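Local coordinates for uncharacterized protein (Staphylococcus aureus subsp. aureus, PDB 3H04) that is of unknown function but has an alpha/beta-hydrolase fold, related to bacterial feruloyl-esterase-like proteins, and probably hydrolyses an ester or a similar bond, at residues A84-D87 with A88-Q92; E152-I155 with A156-S160; V165-I169 with A170-L174; N200-P203 with D204-K207; V223-E226 with E227-I231. All coordinates share one frame; numbering follows the deposited sequence.

Overall arrangement
All five contacts are local, each within one continuous run of chain in an alpha/beta-hydrolase fold. Contact 1 lies in the C-terminal turns of helix 75-91, contact 2 at the C-terminal end of helix 152-156, and contacts 3, 4 and 5 at the starts of helices 173-182, 203-206 and 226-232. Contacts 2 and 3 touch, at the two ends of the connection from helix 152-156 to helix 173-182; contacts 4 and 5 also touch, Leu206 packing on His230. Contact 3 is a surface contact held by an arginine; the others are partly buried. Contact 1 shares its bridging water, contacts 2 and 4 rest on backbone bonds and aliphatic packing, and contact 5 mixes such packing with carboxylates paired to outside arginines.

Contact 1: residues A84-D87 with A88-Q92; sequences ASFD and AIQSQ
Phe86 and Gln90, one helical turn apart on helix 75-91, bring an aromatic ring against a side-chain amide. The approach is closest at ring atom CE2 of Phe86, 3.3 Å from OE1 of Gln90, and the ring and amide planes stand 67° apart. Both side chains leave the helix alike: CG of Phe86 lies anti to the backbone N (chi1 -176°), and Gln90 does the same before running out extended, which carries its amide up to the ring. Beneath them the backbone is firmly closed, the N of Gln90 donating to O of Phe86 at 2.7 Å with an N-H...O angle of 168°. On the buried flank Ile89 folds CD1 back to 3.2 Å from O of Ser85, and Phe86 and Gln90 both rest on Ile98 of strand 98-103, while Ile89 meets Tyr18 of strand 15-21. The looser flank carries Asp87 and Ser91, where polar groups and water replace hydrocarbon. There a water donates to OD1 of Asp87 at 2.6 Å and to OE1 of Gln90 at 2.8 Å, bridging the two side chains. Asp87 also forms a salt bridge with Arg117, and NE2 of Gln90 donates to O of Asp118. The amide of Gln90 is thus gripped at both ends, which fixes its rotation; the Arg117 salt bridge and the donating water would favour a charged Asp87.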
loop_
_atom_site.group_PDB
_atom_site.type_symbol
_atom_site.label_atom_id
_atom_site.label_comp_id
_atom_site.label_asym_id
_atom_site.label_seq_id
_atom_site.Cartn_x
_atom_site.Cartn_y
_atom_site.Cartn_z
ATOM N N ALA A 84 -9.038 1.669 11.293
ATOM C CA ALA A 84 -9.582 2.797 12.087
ATOM C C ALA A 84 -9.578 4.051 11.199
ATOM O O ALA A 84 -10.535 4.786 11.188
ATOM C CB ALA A 84 -8.793 3.037 13.358
ATOM N N SER A 85 -8.536 4.237 10.389
ATOM C CA SER A 85 -8.472 5.399 9.512
ATOM C C SER A 85 -9.471 5.225 8.372
ATOM O O SER A 85 -10.262 6.140 8.075
ATOM C CB SER A 85 -7.046 5.651 8.994
ATOM O OG SER A 85 -6.141 5.829 10.098
ATOM N N PHE A 86 -9.473 4.040 7.760
ATOM C CA PHE A 86 -10.455 3.773 6.725
ATOM C C PHE A 86 -11.889 4.049 7.182
ATOM O O PHE A 86 -12.626 4.702 6.450
ATOM C CB PHE A 86 -10.372 2.370 6.132
ATOM C CG PHE A 86 -11.346 2.178 4.994
ATOM C CD1 PHE A 86 -11.089 2.740 3.752
ATOM C CD2 PHE A 86 -12.561 1.541 5.205
ATOM C CE1 PHE A 86 -11.988 2.592 2.692
ATOM C CE2 PHE A 86 -13.495 1.412 4.140
ATOM C CZ PHE A 86 -13.186 1.933 2.887
ATOM N N ASP A 87 -12.273 3.576 8.379
ATOM C CA ASP A 87 -13.667 3.712 8.858
ATOM C C ASP A 87 -14.041 5.127 9.169
ATOM O O ASP A 87 -15.189 5.546 8.937
ATOM C CB ASP A 87 -13.939 2.846 10.078
ATOM C CG ASP A 87 -13.870 1.372 9.763
ATOM O OD1 ASP A 87 -14.063 1.036 8.577
ATOM O OD2 ASP A 87 -13.586 0.562 10.690
ATOM N N ALA A 88 -13.087 5.870 9.690
ATOM C CA ALA A 88 -13.284 7.298 9.915
ATOM C C ALA A 88 -13.467 7.998 8.569
ATOM O O ALA A 88 -14.318 8.845 8.427
ATOM C CB ALA A 88 -12.131 7.887 10.686
ATOM N N ILE A 89 -12.700 7.611 7.559
ATOM C CA ILE A 89 -12.873 8.204 6.215
ATOM C C ILE A 89 -14.171 7.775 5.562
ATOM O O ILE A 89 -14.885 8.632 5.034
ATOM C CB ILE A 89 -11.658 7.893 5.269
ATOM C CG1 ILE A 89 -10.379 8.485 5.851
ATOM C CG2 ILE A 89 -11.925 8.427 3.800
ATOM C CD1 ILE A 89 -9.056 7.628 5.523
ATOM N N GLN A 90 -14.486 6.476 5.580
ATOM C CA GLN A 90 -15.729 5.992 4.971
ATOM C C GLN A 90 -16.972 6.683 5.566
ATOM O O GLN A 90 -17.854 7.081 4.818
ATOM C CB GLN A 90 -15.904 4.471 5.075
ATOM C CG GLN A 90 -17.112 3.922 4.253
ATOM C CD GLN A 90 -17.024 2.412 3.891
ATOM O OE1 GLN A 90 -16.705 1.558 4.748
ATOM N NE2 GLN A 90 -17.343 2.080 2.624
ATOM N N SER A 91 -17.042 6.850 6.893
ATOM C CA SER A 91 -18.228 7.500 7.474
ATOM C C SER A 91 -18.424 8.914 6.893
ATOM O O SER A 91 -19.556 9.379 6.756
ATOM C CB SER A 91 -18.131 7.564 9.003
ATOM O OG SER A 91 -17.040 8.354 9.375
ATOM N N GLN A 92 -17.324 9.571 6.525
ATOM C CA GLN A 92 -17.346 10.919 5.939
ATOM C C GLN A 92 -17.775 10.985 4.449
ATOM O O GLN A 92 -17.944 12.070 3.890
ATOM C CB GLN A 92 -15.944 11.480 6.095
ATOM C CG GLN A 92 -15.742 12.947 5.861
ATOM C CD GLN A 92 -14.397 13.365 6.421
ATOM O OE1 GLN A 92 -13.683 12.538 6.974
ATOM N NE2 GLN A 92 -14.043 14.638 6.281
HETATM O O HOH W 1 -16.398 1.416 7.524
#

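Contact 2: residues E152-I155 with A156-S160; sequences ETMI and AQLTS
The last turn of helix 152-156 runs here into a type I beta turn, Ala156 to Thr159, and the contact spans this helix exit. Its apolar side is made by Met154 and Leu158: methyl CE of the methionine lies 3.3 Å from CD1 of the leucine, tighter than usual carbon packing. Because Met154 was modelled in two conformers, that closeness is doubtful. In the conformer given here, bends at chi2 and chi3 bring the methyl back to the leucine, the two side chains crossing obliquely. On another side of the helix, Thr153 and Gln157 lie side by side and point the same way, with CG2 of Thr153 at 4.2 Å from CG of Gln157.

The backbone records the change of geometry. The N of Gln157 still donates to O of Thr153 at 2.9 Å in the helical manner, but the N of Leu158 reaches back only three residues, to O of Ile155, at 3.0 Å and from well above the carbonyl plane. O of Ala156 then receives two donors from one residue, the N of Thr159 at 3.2 Å and its OG1 at 2.7 Å. The hydroxyl thereby reinforces the turn that its own backbone closes. Leu158 and Ile155 are buried, leaning on Leu174 and Tyr178 of helix 173-182 respectively. Such a step from four-residue to three-residue bonding is typical of a helix C-terminus that tightens and passes into a type I turn.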
loop_
_atom_site.group_PDB
_atom_site.type_symbol
_atom_site.label_atom_id
_atom_site.label_comp_id
_atom_site.label_asym_id
_atom_site.label_seq_id
_atom_site.Cartn_x
_atom_site.Cartn_y
_atom_site.Cartn_z
ATOM N N GLU A 152 23.501 -5.006 12.977
ATOM C CA GLU A 152 22.268 -4.893 13.764
ATOM C C GLU A 152 22.213 -3.667 14.680
ATOM O O GLU A 152 21.126 -3.265 15.089
ATOM C CB GLU A 152 22.097 -6.139 14.668
ATOM C CG GLU A 152 21.725 -7.441 13.971
ATOM C CD GLU A 152 21.677 -8.647 14.944
ATOM O OE1 GLU A 152 22.724 -9.025 15.534
ATOM O OE2 GLU A 152 20.581 -9.218 15.123
ATOM N N THR A 153 23.365 -3.120 15.058
ATOM C CA THR A 153 23.361 -1.906 15.881
ATOM C C THR A 153 23.021 -0.751 14.973
ATOM O O THR A 153 22.178 0.048 15.317
ATOM C CB THR A 153 24.676 -1.607 16.574
ATOM O OG1 THR A 153 24.879 -2.565 17.606
ATOM C CG2 THR A 153 24.670 -0.186 17.202
ATOM N N MET A 154 23.727 -0.689 13.836
ATOM C CA MET A 154 23.475 0.277 12.767
ATOM C C MET A 154 21.971 0.332 12.532
ATOM O O MET A 154 21.382 1.398 12.594
ATOM C CB MET A 154 24.246 -0.139 11.490
ATOM C CG MET A 154 24.740 0.986 10.563
ATOM S SD MET A 154 23.627 1.222 9.168
ATOM C CE MET A 154 22.106 1.212 10.089
ATOM N N ILE A 155 21.344 -0.828 12.326
ATOM C CA ILE A 155 19.897 -0.899 12.040
ATOM C C ILE A 155 19.030 -0.544 13.242
ATOM O O ILE A 155 18.038 0.175 13.096
ATOM C CB ILE A 155 19.486 -2.278 11.436
ATOM C CG1 ILE A 155 20.386 -2.641 10.227
ATOM C CG2 ILE A 155 18.025 -2.312 11.054
ATOM C CD1 ILE A 155 20.475 -1.593 9.145
ATOM N N ALA A 156 19.430 -0.954 14.451
ATOM C CA ALA A 156 18.616 -0.643 15.618
ATOM C C ALA A 156 18.606 0.866 15.854
ATOM O O ALA A 156 17.624 1.428 16.322
ATOM C CB ALA A 156 19.129 -1.362 16.822
ATOM N N GLN A 157 19.690 1.542 15.514
ATOM C CA GLN A 157 19.725 2.989 15.726
ATOM C C GLN A 157 18.960 3.775 14.658
ATOM O O GLN A 157 18.915 5.005 14.713
ATOM C CB GLN A 157 21.175 3.482 15.882
ATOM C CG GLN A 157 21.897 2.914 17.127
ATOM C CD GLN A 157 21.110 3.119 18.452
ATOM O OE1 GLN A 157 20.731 2.149 19.121
ATOM N NE2 GLN A 157 20.839 4.378 18.802
ATOM N N LEU A 158 18.349 3.083 13.689
ATOM C CA LEU A 158 17.479 3.752 12.724
ATOM C C LEU A 158 16.016 3.671 13.126
ATOM O O LEU A 158 15.145 4.270 12.483
ATOM C CB LEU A 158 17.717 3.181 11.347
ATOM C CG LEU A 158 19.085 3.482 10.761
ATOM C CD1 LEU A 158 19.299 2.760 9.416
ATOM C CD2 LEU A 158 19.276 5.047 10.670
ATOM N N THR A 159 15.755 2.937 14.215
ATOM C CA THR A 159 14.445 2.847 14.789
ATOM C C THR A 159 14.195 3.924 15.816
ATOM O O THR A 159 15.108 4.631 16.316
ATOM C CB THR A 159 14.163 1.443 15.423
ATOM O OG1 THR A 159 14.986 1.261 16.564
ATOM C CG2 THR A 159 14.426 0.347 14.430
ATOM N N SER A 160 12.924 4.034 16.158
ATOM C CA SER A 160 12.467 5.072 17.025
ATOM C C SER A 160 12.141 4.449 18.382
ATOM O O SER A 160 11.736 3.288 18.446
ATOM C CB SER A 160 11.222 5.735 16.409
ATOM O OG SER A 160 10.681 6.688 17.302
#

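Contact 3: residues V165-I169 with A170-L174; sequences VQDQI and AQRFL
The guanidinium of Arg172 meets the side-chain carbonyl of Gln168 at its edge, the amide and guanidinium planes standing 77° apart. NH1 of Arg172 donates to OE1 of Gln168 at 2.9 Å, with an N-H...O angle of 146° and the oxygen somewhat out of the guanidinium plane. The carboxylate of Asp167 is turned only 20° from the same guanidinium plane but approaches it obliquely. Its OD1 lies 3.5 Å from CD of Arg172 and 4.2 Å from NE of Arg172, so the opposite charges are near without forming a salt bridge. CG of the arginine lies anti to the backbone N and the chain runs extended to NE, carrying the group past both side chains. Farther along, OE1 of Gln171 lies 3.3 Å from CG1 of Ile169, and the N of Arg172 donates to O of Ile169 at 3.2 Å, closing the turn that leads into helix 173-182. A water ties the loop to this helix start, donating to OD2 of Asp167 and to O of Ala170 and accepting from the N of Phe173 at 2.8 Å.

The polar ends have further holds: Arg172 pairs with Glu72 and donates to O of Met41, OD1 of Asp167 accepts from the N of Gly43, and NE2 of Gln168 donates to O of Leu158. With NE, NH1 and NH2 engaged, the buried guanidinium is held in rotation, and its positive charge would probably favour the ionised form of Asp167.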
loop_
_atom_site.group_PDB
_atom_site.type_symbol
_atom_site.label_atom_id
_atom_site.label_comp_id
_atom_site.label_asym_id
_atom_site.label_seq_id
_atom_site.Cartn_x
_atom_site.Cartn_y
_atom_site.Cartn_z
ATOM N N VAL A 165 4.527 7.367 12.275
ATOM C CA VAL A 165 3.763 7.118 11.051
ATOM C C VAL A 165 4.510 7.531 9.785
ATOM O O VAL A 165 4.002 7.335 8.701
ATOM C CB VAL A 165 2.363 7.785 11.042
ATOM C CG1 VAL A 165 1.575 7.381 12.260
ATOM C CG2 VAL A 165 2.492 9.318 10.969
ATOM N N GLN A 166 5.713 8.046 9.938
ATOM C CA GLN A 166 6.553 8.375 8.828
ATOM C C GLN A 166 8.016 8.356 9.295
ATOM O O GLN A 166 8.305 8.387 10.498
ATOM C CB GLN A 166 6.165 9.730 8.225
ATOM C CG GLN A 166 6.424 10.906 9.174
ATOM C CD GLN A 166 6.155 12.264 8.533
ATOM O OE1 GLN A 166 6.380 12.470 7.353
ATOM N NE2 GLN A 166 5.681 13.186 9.320
ATOM N N ASP A 167 8.925 8.278 8.346
ATOM C CA ASP A 167 10.351 8.243 8.672
ATOM C C ASP A 167 10.685 9.393 9.592
ATOM O O ASP A 167 10.317 10.561 9.324
ATOM C CB ASP A 167 11.255 8.363 7.409
ATOM C CG ASP A 167 11.045 7.264 6.417
ATOM O OD1 ASP A 167 10.409 6.248 6.745
ATOM O OD2 ASP A 167 11.448 7.458 5.249
ATOM N N GLN A 168 11.369 9.068 10.689
ATOM C CA GLN A 168 11.915 10.060 11.624
ATOM C C GLN A 168 13.379 10.423 11.322
ATOM O O GLN A 168 13.940 11.381 11.885
ATOM C CB GLN A 168 11.707 9.581 13.091
ATOM C CG GLN A 168 12.792 8.714 13.722
ATOM C CD GLN A 168 12.913 7.341 13.111
ATOM O OE1 GLN A 168 12.075 6.897 12.291
ATOM N NE2 GLN A 168 13.981 6.638 13.509
ATOM N N ILE A 169 14.018 9.615 10.485
ATOM C CA ILE A 169 15.385 9.808 10.029
ATOM C C ILE A 169 15.427 9.420 8.561
ATOM O O ILE A 169 14.791 8.458 8.153
ATOM C CB ILE A 169 16.369 8.963 10.887
ATOM C CG1 ILE A 169 17.847 9.342 10.638
ATOM C CG2 ILE A 169 16.130 7.452 10.729
ATOM C CD1 ILE A 169 18.299 10.646 11.223
ATOM N N ALA A 170 16.181 10.182 7.784
ATOM C CA ALA A 170 16.255 9.995 6.355
ATOM C C ALA A 170 16.560 8.562 5.992
ATOM O O ALA A 170 15.963 8.080 5.036
ATOM C CB ALA A 170 17.283 10.944 5.713
ATOM N N GLN A 171 17.444 7.853 6.726
ATOM C CA GLN A 171 17.859 6.535 6.230
ATOM C C GLN A 171 17.147 5.314 6.828
ATOM O O GLN A 171 17.601 4.194 6.791
ATOM C CB GLN A 171 19.366 6.386 6.277
ATOM C CG GLN A 171 19.954 6.353 7.554
ATOM C CD GLN A 171 20.249 7.736 8.137
ATOM O OE1 GLN A 171 19.582 8.735 7.855
ATOM N NE2 GLN A 171 21.196 7.764 9.026
ATOM N N ARG A 172 15.956 5.547 7.307
ATOM C CA ARG A 172 15.190 4.524 7.927
ATOM C C ARG A 172 14.980 3.373 6.948
ATOM O O ARG A 172 14.884 2.221 7.377
ATOM C CB ARG A 172 13.832 5.110 8.363
ATOM C CG ARG A 172 12.971 4.101 9.055
ATOM C CD ARG A 172 11.770 4.763 9.623
ATOM N NE ARG A 172 10.922 3.728 10.118
ATOM C CZ ARG A 172 10.747 3.409 11.382
ATOM N NH1 ARG A 172 11.309 4.115 12.367
ATOM N NH2 ARG A 172 9.976 2.359 11.645
ATOM N N PHE A 173 14.922 3.673 5.660
ATOM C CA PHE A 173 14.704 2.610 4.671
ATOM C C PHE A 173 15.704 1.448 4.708
ATOM O O PHE A 173 15.372 0.327 4.271
ATOM C CB PHE A 173 14.580 3.200 3.289
ATOM C CG PHE A 173 15.827 3.348 2.612
ATOM C CD1 PHE A 173 16.340 2.278 1.927
ATOM C CD2 PHE A 173 16.542 4.528 2.675
ATOM C CE1 PHE A 173 17.474 2.340 1.314
ATOM C CE2 PHE A 173 17.755 4.587 1.987
ATOM C CZ PHE A 173 18.209 3.481 1.321
ATOM N N LEU A 174 16.884 1.665 5.307
ATOM C CA LEU A 174 17.849 0.575 5.448
ATOM C C LEU A 174 17.350 -0.530 6.341
ATOM O O LEU A 174 17.830 -1.637 6.224
ATOM C CB LEU A 174 19.187 1.085 5.984
ATOM C CG LEU A 174 19.974 1.948 5.005
ATOM C CD1 LEU A 174 21.148 2.626 5.754
ATOM C CD2 LEU A 174 20.454 1.152 3.777
HETATM O O HOH W 2 13.906 6.132 4.726
#

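Contact 4: residues N200-P203 with D204-K207; sequences NIAP and DELK
Ile201 packs across the first turn of helix 203-206, whose N-cap position is held by Ala202, with Pro203 as the first helical residue. Proline suits that place because its nitrogen carries no hydrogen and the first turn asks for none. Asp204 comes next, its side chain on the exposed side of the turn. Glu205 then sets its CB 3.7 Å from CG2 of Ile201, the two side chains crossing at about a right angle. Past CG the glutamate bends (chi2 -93°), leading its end away from residues 200-203; the side chain touches Arg115 of helix 105-116. Its backbone N makes only a weak bond to O of Ala202.

Leu206 is buried, as is Ile201, and it brings CD2 to 3.7 Å from CG2 of Ile201, again nearly at right angles. The methyl CG2 of Ile201 therefore serves both the glutamate and the leucine, while Ile201 itself rests on Leu111 and Leu112 of helix 105-116, and Leu206 touches His234. The N of Leu206 donates to O of Ala202 at 2.9 Å, with an N-H...O angle of 163°. Lys207 repeats the pattern by donating its N to O of Pro203 at 3.0 Å. Its aliphatic stem folds along the same carbonyl before the chain bends outward into a surface position, and CG of Lys207 lies 3.2 Å from O of Pro203.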
loop_
_atom_site.group_PDB
_atom_site.type_symbol
_atom_site.label_atom_id
_atom_site.label_comp_id
_atom_site.label_asym_id
_atom_site.label_seq_id
_atom_site.Cartn_x
_atom_site.Cartn_y
_atom_site.Cartn_z
ATOM N N ASN A 200 -3.505 -13.344 4.672
ATOM C CA ASN A 200 -3.360 -14.059 3.408
ATOM C C ASN A 200 -4.757 -14.212 2.820
ATOM O O ASN A 200 -5.593 -14.988 3.358
ATOM C CB ASN A 200 -2.711 -15.408 3.662
ATOM C CG ASN A 200 -1.400 -15.249 4.322
ATOM O OD1 ASN A 200 -1.270 -15.398 5.560
ATOM N ND2 ASN A 200 -0.417 -14.808 3.545
ATOM N N ILE A 201 -5.045 -13.479 1.748
ATOM C CA ILE A 201 -6.432 -13.443 1.238
ATOM C C ILE A 201 -6.731 -14.747 0.520
ATOM O O ILE A 201 -6.082 -15.065 -0.487
ATOM C CB ILE A 201 -6.697 -12.217 0.343
ATOM C CG1 ILE A 201 -6.453 -10.935 1.098
ATOM C CG2 ILE A 201 -8.152 -12.174 -0.136
ATOM C CD1 ILE A 201 -6.604 -9.682 0.203
ATOM N N ALA A 202 -7.685 -15.528 1.049
ATOM C CA ALA A 202 -8.001 -16.848 0.509
ATOM C C ALA A 202 -8.604 -16.772 -0.907
ATOM O O ALA A 202 -9.192 -15.754 -1.270
ATOM C CB ALA A 202 -8.977 -17.618 1.442
ATOM N N PRO A 203 -8.490 -17.864 -1.693
ATOM C CA PRO A 203 -9.088 -17.864 -3.044
ATOM C C PRO A 203 -10.578 -17.473 -3.081
ATOM O O PRO A 203 -10.988 -16.711 -3.969
ATOM C CB PRO A 203 -8.908 -19.309 -3.486
ATOM C CG PRO A 203 -7.648 -19.712 -2.851
ATOM C CD PRO A 203 -7.762 -19.131 -1.455
ATOM N N ASP A 204 -11.358 -17.983 -2.119
ATOM C CA ASP A 204 -12.801 -17.716 -2.055
ATOM C C ASP A 204 -13.117 -16.264 -1.726
ATOM O O ASP A 204 -14.164 -15.755 -2.113
ATOM C CB ASP A 204 -13.491 -18.634 -1.047
ATOM C CG ASP A 204 -13.846 -19.997 -1.635
ATOM O OD1 ASP A 204 -13.628 -20.200 -2.860
ATOM O OD2 ASP A 204 -14.391 -20.850 -0.882
ATOM N N GLU A 205 -12.188 -15.610 -1.025
ATOM C CA GLU A 205 -12.243 -14.212 -0.707
ATOM C C GLU A 205 -11.800 -13.347 -1.896
ATOM O O GLU A 205 -12.469 -12.353 -2.196
ATOM C CB GLU A 205 -11.344 -13.936 0.519
ATOM C CG GLU A 205 -11.788 -14.690 1.761
ATOM C CD GLU A 205 -12.713 -13.865 2.631
ATOM O OE1 GLU A 205 -13.611 -13.163 2.073
ATOM O OE2 GLU A 205 -12.524 -13.902 3.888
ATOM N N LEU A 206 -10.744 -13.760 -2.602
ATOM C CA LEU A 206 -10.313 -13.060 -3.823
ATOM C C LEU A 206 -11.443 -13.023 -4.878
ATOM O O LEU A 206 -11.680 -12.011 -5.557
ATOM C CB LEU A 206 -9.078 -13.742 -4.414
ATOM C CG LEU A 206 -7.754 -13.485 -3.702
ATOM C CD1 LEU A 206 -6.673 -14.352 -4.334
ATOM C CD2 LEU A 206 -7.418 -11.985 -3.804
ATOM N N LYS A 207 -12.136 -14.160 -4.993
ATOM C CA LYS A 207 -13.264 -14.329 -5.907
ATOM C C LYS A 207 -14.397 -13.337 -5.691
ATOM O O LYS A 207 -15.200 -13.104 -6.577
ATOM C CB LYS A 207 -13.858 -15.718 -5.741
ATOM C CG LYS A 207 -13.085 -16.825 -6.388
ATOM C CD LYS A 207 -13.950 -18.111 -6.456
ATOM C CE LYS A 207 -15.138 -18.018 -7.377
ATOM N NZ LYS A 207 -15.729 -19.390 -7.594
#

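Contact 5: residues V223-E226 with E227-I231; sequences VPVE and ESEHI
Val223 and Glu227 meet at the start of helix 226-232, the helix after strand 212-217 in this alpha/beta-hydrolase fold: CG1 of the valine lies 3.9 Å from CG of the glutamate. OE1 of Glu227 forms a salt bridge with Arg130. The N of Glu227 donates to O of Pro224 at 2.9 Å, and the N of Glu229 to O of Val225 at 3.1 Å, the latter in the carbonyl plane. Together these wind the loop into the first turn.

Around this shell lie the elements that hold it. Ser228 OG and the carbonyl oxygen of Val223 bond to the two ring nitrogens of His216, ND1 and NE2, tying loop and helix to strand 212-217. Val223 also donates its N to Asp220 and touches His248; these two, with Ser104, form a pattern consistent with a Ser-His-Asp catalytic triad.

On the outer side Glu226 and Glu229 lie side by side, their carboxylate planes turned 60° from each other. The charge of Glu229 is countered by Arg242, while OE1 of Glu229 comes to 3.4 Å from CG of Glu226.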
loop_
_atom_site.group_PDB
_atom_site.type_symbol
_atom_site.label_atom_id
_atom_site.label_comp_id
_atom_site.label_asym_id
_atom_site.label_seq_id
_atom_site.Cartn_x
_atom_site.Cartn_y
_atom_site.Cartn_z
ATOM N N VAL A 223 8.821 -7.292 -5.233
ATOM C CA VAL A 223 7.589 -8.049 -5.157
ATOM C C VAL A 223 7.476 -8.795 -6.493
ATOM O O VAL A 223 7.300 -8.182 -7.510
ATOM C CB VAL A 223 6.330 -7.167 -5.058
ATOM C CG1 VAL A 223 5.071 -8.048 -5.074
ATOM C CG2 VAL A 223 6.368 -6.324 -3.826
ATOM N N PRO A 224 7.620 -10.089 -6.485
ATOM C CA PRO A 224 7.544 -10.779 -7.765
ATOM C C PRO A 224 6.206 -10.530 -8.524
ATOM O O PRO A 224 5.148 -10.480 -7.909
ATOM C CB PRO A 224 7.610 -12.252 -7.364
ATOM C CG PRO A 224 8.157 -12.288 -6.070
ATOM C CD PRO A 224 7.789 -11.022 -5.358
ATOM N N VAL A 225 6.265 -10.402 -9.851
ATOM C CA VAL A 225 5.047 -10.218 -10.656
ATOM C C VAL A 225 4.047 -11.380 -10.487
ATOM O O VAL A 225 2.848 -11.211 -10.644
ATOM C CB VAL A 225 5.407 -10.000 -12.176
ATOM C CG1 VAL A 225 5.962 -11.289 -12.795
ATOM C CG2 VAL A 225 4.174 -9.479 -12.914
ATOM N N GLU A 226 4.539 -12.563 -10.142
ATOM C CA GLU A 226 3.624 -13.646 -9.750
ATOM C C GLU A 226 2.598 -13.316 -8.663
ATOM O O GLU A 226 1.523 -13.955 -8.614
ATOM C CB GLU A 226 4.381 -14.955 -9.408
ATOM C CG GLU A 226 5.089 -15.554 -10.603
ATOM C CD GLU A 226 6.561 -15.051 -10.807
ATOM O OE1 GLU A 226 6.978 -13.981 -10.299
ATOM O OE2 GLU A 226 7.314 -15.757 -11.500
ATOM N N GLU A 227 2.875 -12.329 -7.795
ATOM C CA GLU A 227 1.878 -11.942 -6.785
ATOM C C GLU A 227 0.640 -11.312 -7.440
ATOM O O GLU A 227 -0.505 -11.533 -6.992
ATOM C CB GLU A 227 2.462 -10.999 -5.733
ATOM C CG GLU A 227 3.551 -11.659 -4.857
ATOM C CD GLU A 227 3.025 -12.961 -4.184
ATOM O OE1 GLU A 227 1.862 -12.968 -3.687
ATOM O OE2 GLU A 227 3.754 -13.982 -4.168
ATOM N N SER A 228 0.867 -10.575 -8.512
ATOM C CA SER A 228 -0.236 -10.015 -9.293
ATOM C C SER A 228 -0.939 -11.093 -10.113
ATOM O O SER A 228 -2.190 -11.098 -10.178
ATOM C CB SER A 228 0.254 -8.912 -10.224
ATOM O OG SER A 228 0.493 -7.686 -9.540
ATOM N N GLU A 229 -0.152 -12.000 -10.726
ATOM C CA GLU A 229 -0.737 -13.148 -11.478
ATOM C C GLU A 229 -1.618 -13.970 -10.543
ATOM O O GLU A 229 -2.720 -14.360 -10.915
ATOM C CB GLU A 229 0.344 -14.028 -12.117
ATOM C CG GLU A 229 1.219 -13.315 -13.131
ATOM C CD GLU A 229 2.488 -14.089 -13.546
ATOM O OE1 GLU A 229 2.776 -15.197 -13.026
ATOM O OE2 GLU A 229 3.186 -13.552 -14.423
ATOM N N HIS A 230 -1.185 -14.157 -9.298
ATOM C CA HIS A 230 -2.004 -14.867 -8.290
ATOM C C HIS A 230 -3.391 -14.217 -8.082
ATOM O O HIS A 230 -4.417 -14.918 -7.998
ATOM C CB HIS A 230 -1.299 -14.958 -6.935
ATOM C CG HIS A 230 -2.132 -15.596 -5.857
ATOM N ND1 HIS A 230 -2.523 -16.911 -5.902
ATOM C CD2 HIS A 230 -2.649 -15.093 -4.707
ATOM C CE1 HIS A 230 -3.255 -17.195 -4.841
ATOM N NE2 HIS A 230 -3.332 -16.114 -4.090
ATOM N N ILE A 231 -3.419 -12.890 -8.007
ATOM C CA ILE A 231 -4.678 -12.180 -7.810
ATOM C C ILE A 231 -5.566 -12.376 -9.054
ATOM O O ILE A 231 -6.738 -12.764 -8.945
ATOM C CB ILE A 231 -4.398 -10.698 -7.511
ATOM C CG1 ILE A 231 -3.777 -10.589 -6.118
ATOM C CG2 ILE A 231 -5.665 -9.900 -7.530
ATOM C CD1 ILE A 231 -3.040 -9.340 -5.880
#